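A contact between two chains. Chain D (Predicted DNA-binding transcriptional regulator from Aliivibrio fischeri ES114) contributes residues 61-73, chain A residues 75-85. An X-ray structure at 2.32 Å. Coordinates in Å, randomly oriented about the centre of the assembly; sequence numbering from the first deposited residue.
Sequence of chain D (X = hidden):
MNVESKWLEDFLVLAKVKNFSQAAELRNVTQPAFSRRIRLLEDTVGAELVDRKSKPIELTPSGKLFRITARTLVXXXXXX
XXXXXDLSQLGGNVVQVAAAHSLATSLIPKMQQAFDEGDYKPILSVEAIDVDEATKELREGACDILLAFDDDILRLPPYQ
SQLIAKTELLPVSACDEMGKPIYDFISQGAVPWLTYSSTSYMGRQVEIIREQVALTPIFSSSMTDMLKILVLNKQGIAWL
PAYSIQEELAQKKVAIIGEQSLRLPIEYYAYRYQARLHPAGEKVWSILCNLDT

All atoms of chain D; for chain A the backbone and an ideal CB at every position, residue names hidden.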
# COMPACT_ATOMS: atom_id res chain seq x y z
N PRO D 61 -11.83 20.29 -12.21
CA PRO D 61 -11.31 19.44 -11.12
C PRO D 61 -11.81 17.99 -11.19
O PRO D 61 -11.01 17.04 -11.12
CB PRO D 61 -11.79 20.16 -9.86
CG PRO D 61 -11.91 21.60 -10.26
CD PRO D 61 -12.31 21.59 -11.72
N SER D 62 -13.13 17.82 -11.34
CA SER D 62 -13.69 16.49 -11.55
C SER D 62 -13.05 15.80 -12.75
O SER D 62 -12.73 14.61 -12.69
CB SER D 62 -15.20 16.57 -11.74
OG SER D 62 -15.84 17.01 -10.55
N GLY D 63 -12.85 16.53 -13.85
CA GLY D 63 -12.19 15.95 -15.00
C GLY D 63 -10.75 15.57 -14.71
O GLY D 63 -10.25 14.55 -15.21
N LYS D 64 -10.07 16.36 -13.89
CA LYS D 64 -8.68 16.06 -13.55
C LYS D 64 -8.57 14.74 -12.78
O LYS D 64 -7.66 13.95 -13.03
CB LYS D 64 -8.07 17.21 -12.75
CG LYS D 64 -7.87 18.47 -13.58
CD LYS D 64 -7.29 19.62 -12.76
CE LYS D 64 -7.13 20.86 -13.62
NZ LYS D 64 -6.60 22.02 -12.85
N LEU D 65 -9.50 14.49 -11.84
CA LEU D 65 -9.47 13.20 -11.14
C LEU D 65 -9.96 12.06 -12.04
O LEU D 65 -9.40 10.95 -12.03
CB LEU D 65 -10.30 13.27 -9.86
CG LEU D 65 -9.79 14.21 -8.76
CD1 LEU D 65 -10.74 14.21 -7.58
CD2 LEU D 65 -8.39 13.81 -8.33
N PHE D 66 -10.99 12.33 -12.84
CA PHE D 66 -11.53 11.28 -13.69
C PHE D 66 -10.57 10.90 -14.81
O PHE D 66 -10.73 9.83 -15.39
CB PHE D 66 -12.88 11.69 -14.27
CG PHE D 66 -13.62 10.56 -14.91
CD1 PHE D 66 -14.30 9.63 -14.14
CD2 PHE D 66 -13.61 10.40 -16.29
CE1 PHE D 66 -14.97 8.58 -14.73
CE2 PHE D 66 -14.28 9.35 -16.88
CZ PHE D 66 -14.96 8.44 -16.10
N ARG D 67 -9.58 11.74 -15.11
CA ARG D 67 -8.57 11.33 -16.08
C ARG D 67 -7.76 10.15 -15.55
O ARG D 67 -7.51 9.18 -16.28
CB ARG D 67 -7.65 12.51 -16.41
CG ARG D 67 -6.53 12.14 -17.37
CD ARG D 67 -5.63 13.32 -17.67
NE ARG D 67 -4.42 12.90 -18.36
CZ ARG D 67 -3.45 13.72 -18.74
NH1 ARG D 67 -3.55 15.02 -18.49
NH2 ARG D 67 -2.38 13.25 -19.37
N ILE D 68 -7.35 10.22 -14.28
CA ILE D 68 -6.67 9.08 -13.67
C ILE D 68 -7.60 7.88 -13.61
O ILE D 68 -7.19 6.75 -13.91
CB ILE D 68 -6.16 9.46 -12.27
CG1 ILE D 68 -5.32 10.74 -12.33
CG2 ILE D 68 -5.34 8.32 -11.68
CD1 ILE D 68 -4.87 11.23 -10.98
N THR D 69 -8.87 8.11 -13.24
CA THR D 69 -9.81 6.98 -13.21
C THR D 69 -9.95 6.33 -14.58
O THR D 69 -9.98 5.09 -14.70
CB THR D 69 -11.17 7.44 -12.69
OG1 THR D 69 -11.02 8.00 -11.38
CG2 THR D 69 -12.13 6.26 -12.61
N ALA D 70 -9.99 7.14 -15.65
CA ALA D 70 -10.18 6.62 -17.00
C ALA D 70 -8.94 5.87 -17.48
O ALA D 70 -9.06 4.81 -18.10
CB ALA D 70 -10.52 7.75 -17.96
N ARG D 71 -7.75 6.42 -17.22
CA ARG D 71 -6.52 5.72 -17.57
C ARG D 71 -6.46 4.37 -16.88
O ARG D 71 -6.12 3.35 -17.50
CB ARG D 71 -5.31 6.58 -17.19
CG ARG D 71 -3.97 6.02 -17.63
CD ARG D 71 -3.77 6.14 -19.14
NE ARG D 71 -4.23 4.96 -19.86
CZ ARG D 71 -4.18 4.82 -21.18
NH1 ARG D 71 -3.69 5.80 -21.93
NH2 ARG D 71 -4.61 3.71 -21.75
N THR D 72 -6.80 4.33 -15.58
CA THR D 72 -6.80 3.07 -14.84
C THR D 72 -7.78 2.07 -15.45
O THR D 72 -7.43 0.91 -15.68
CB THR D 72 -7.14 3.34 -13.37
OG1 THR D 72 -6.12 4.15 -12.78
CG2 THR D 72 -7.27 2.03 -12.60
N LEU D 73 -9.02 2.51 -15.69
CA LEU D 73 -10.02 1.62 -16.26
C LEU D 73 -9.58 1.08 -17.62
O LEU D 73 -9.76 -0.11 -17.91
CB LEU D 73 -11.36 2.35 -16.39
CG LEU D 73 -12.14 2.61 -15.10
CD1 LEU D 73 -13.31 3.55 -15.37
CD2 LEU D 73 -12.64 1.30 -14.51
N UNK A 75 -15.81 -1.96 -9.40
CA UNK A 75 -15.43 -1.28 -8.17
C UNK A 75 -14.62 -0.02 -8.47
O UNK A 75 -14.76 1.00 -7.78
CB UNK A 75 -14.63 -2.22 -7.27
N UNK A 76 -13.78 -0.06 -9.51
CA UNK A 76 -13.02 1.12 -9.89
C UNK A 76 -13.94 2.22 -10.41
O UNK A 76 -13.72 3.41 -10.14
CB UNK A 76 -11.97 0.76 -10.95
N UNK A 77 -14.99 1.85 -11.15
CA UNK A 77 -15.97 2.82 -11.63
C UNK A 77 -16.68 3.47 -10.45
O UNK A 77 -16.84 4.70 -10.40
CB UNK A 77 -16.98 2.15 -12.56
N UNK A 78 -17.13 2.65 -9.50
CA UNK A 78 -17.81 3.19 -8.32
C UNK A 78 -16.90 4.12 -7.53
O UNK A 78 -17.33 5.19 -7.07
CB UNK A 78 -18.30 2.05 -7.42
N UNK A 79 -15.62 3.75 -7.37
CA UNK A 79 -14.67 4.61 -6.68
C UNK A 79 -14.45 5.92 -7.43
O UNK A 79 -14.43 6.99 -6.81
CB UNK A 79 -13.34 3.88 -6.50
N UNK A 80 -14.29 5.86 -8.75
CA UNK A 80 -14.09 7.07 -9.52
C UNK A 80 -15.29 8.00 -9.51
O UNK A 80 -15.13 9.22 -9.56
CB UNK A 80 -13.74 6.71 -10.96
N UNK A 81 -16.49 7.44 -9.43
CA UNK A 81 -17.68 8.28 -9.36
C UNK A 81 -17.83 8.88 -7.96
O UNK A 81 -18.17 10.06 -7.82
CB UNK A 81 -18.93 7.47 -9.73
N UNK A 82 -17.56 8.10 -6.91
CA UNK A 82 -17.66 8.64 -5.56
C UNK A 82 -16.59 9.69 -5.30
O UNK A 82 -16.81 10.61 -4.50
CB UNK A 82 -17.55 7.51 -4.53
N UNK A 83 -15.43 9.58 -5.95
CA UNK A 83 -14.37 10.55 -5.73
C UNK A 83 -14.75 11.93 -6.26
O UNK A 83 -14.25 12.94 -5.74
CB UNK A 83 -13.08 10.07 -6.39
N UNK A 84 -15.62 12.00 -7.26
CA UNK A 84 -16.05 13.27 -7.85
C UNK A 84 -17.48 13.62 -7.46
O UNK A 84 -18.05 14.55 -8.03
CB UNK A 84 -15.93 13.21 -9.37
N UNK A 85 -18.07 12.89 -6.51
CA UNK A 85 -19.45 13.16 -6.11
C UNK A 85 -19.60 14.59 -5.59
O UNK A 85 -20.36 15.39 -6.15
CB UNK A 85 -19.90 12.16 -5.04

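The two helices run nearly antiparallel, at 169° between their N-to-C directions, with axes 9.7 Å apart at closest approach. At position 75 the CA-to-CB bond points away from chain D and nothing of it lies within 5.5 Å, so the contact sets no preference; the residue is Asn75(A).

Position 76 points toward chain D, its ideal CB 3.7 Å from Leu73(D) CD2 and 5.1 Å from Thr72(D) CG2. Methyl groups line this site, so an aliphatic side chain or a long polar one with an aliphatic stem would suit. Gln76(A) is the latter: its CG packs 3.7 Å from Leu73(D) CD2, while OE1 lies 3.9 Å from Thr72(D) CG2, a contact without a hydrogen bond.

Position 77 points sideways, with its ideal CB 4.8 Å from Leu73(D) CD1. A medium or large apolar residue could cover that methyl, and Ile77(A) does so, CG1 meeting Leu73(D) CD1 at 3.7 Å. Positions 78 and 79 find nothing of chain D near their ideal CB atoms and could hold many residues; they are Glu78(A) and Ala79(A).

Position 80 is the most restrictive. Its ideal CB would sit 2.3 Å from Thr69(D) CG2, a clash, so with this backbone only glycine fits, although phi/psi of -65/-32 is ordinary for a helix and would not itself demand it. Gly80(A) lets the chains come close: its CA is 3.7 Å from Thr69(D) OG1.

At 81 CA-to-CB points away, and only a side chain long enough to turn back could reach chain D. Ile81(A) does so, CD1 coming 4.4 Å from Phe66(D) CE1. Position 82, out of reach, is Ser82(A).

Position 83 points toward chain D, its ideal CB 4.9 Å from Leu65(D) CD1. Aliphatic residues would suit, as would long polar ones reaching past the leucine. Gln83(A) lays CG 3.9 Å from Leu65(D) CD1, and its OE1 accepts a hydrogen bond from a water at 2.5 Å from the water O; the same water O donates weakly to Leu65(D) O at 3.4 Å, bridging the chains.

Position 84 also points toward chain D, its ideal CB 4.0 Å from Ser62(D) OG, with Leu65(D) and Phe66(D) beyond. A branched or larger apolar residue is favoured, though a small polar one could address the hydroxyl. Ile84(A) takes the apolar course: CG2 lies 4.1 Å from Leu65(D) CB, and CD1 meets the Phe66(D) ring obliquely, 4.4 Å from CD1 of that residue. Position 85 points away and is Ser85(A).

Chain A, residues 75-85: NQIEAGISQIS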
# COMPACT_ATOMS: atom_id res chain seq x y z
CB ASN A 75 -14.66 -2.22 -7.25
CG ASN A 75 -15.57 -3.20 -6.52
OD1 ASN A 75 -16.75 -2.91 -6.30
ND2 ASN A 75 -15.03 -4.35 -6.15
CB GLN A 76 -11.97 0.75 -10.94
CG GLN A 76 -11.03 1.89 -11.28
CD GLN A 76 -10.31 2.43 -10.07
OE1 GLN A 76 -9.50 1.74 -9.45
NE2 GLN A 76 -10.61 3.67 -9.70
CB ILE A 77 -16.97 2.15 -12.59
CG1 ILE A 77 -16.31 1.84 -13.94
CG2 ILE A 77 -18.21 3.01 -12.79
CD1 ILE A 77 -17.17 0.98 -14.85
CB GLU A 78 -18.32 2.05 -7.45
CG GLU A 78 -19.39 1.19 -8.14
CD GLU A 78 -19.89 0.06 -7.27
OE1 GLU A 78 -19.22 -0.26 -6.27
OE2 GLU A 78 -20.95 -0.52 -7.59
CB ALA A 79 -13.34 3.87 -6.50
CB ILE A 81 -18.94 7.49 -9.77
CG1 ILE A 81 -18.81 7.02 -11.22
CG2 ILE A 81 -20.19 8.35 -9.62
CD1 ILE A 81 -18.50 8.13 -12.20
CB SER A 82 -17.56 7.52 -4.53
OG SER A 82 -16.33 6.83 -4.66
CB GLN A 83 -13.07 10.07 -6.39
CG GLN A 83 -11.83 10.86 -5.99
CD GLN A 83 -10.57 10.32 -6.63
OE1 GLN A 83 -10.55 9.97 -7.81
NE2 GLN A 83 -9.50 10.22 -5.84
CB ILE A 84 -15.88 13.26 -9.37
CG1 ILE A 84 -16.77 12.18 -10.00
CG2 ILE A 84 -14.42 13.04 -9.75
CD1 ILE A 84 -16.78 12.21 -11.51
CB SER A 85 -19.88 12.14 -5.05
OG SER A 85 -21.17 12.42 -4.54
O HOH W 1 -8.34 10.21 -8.93
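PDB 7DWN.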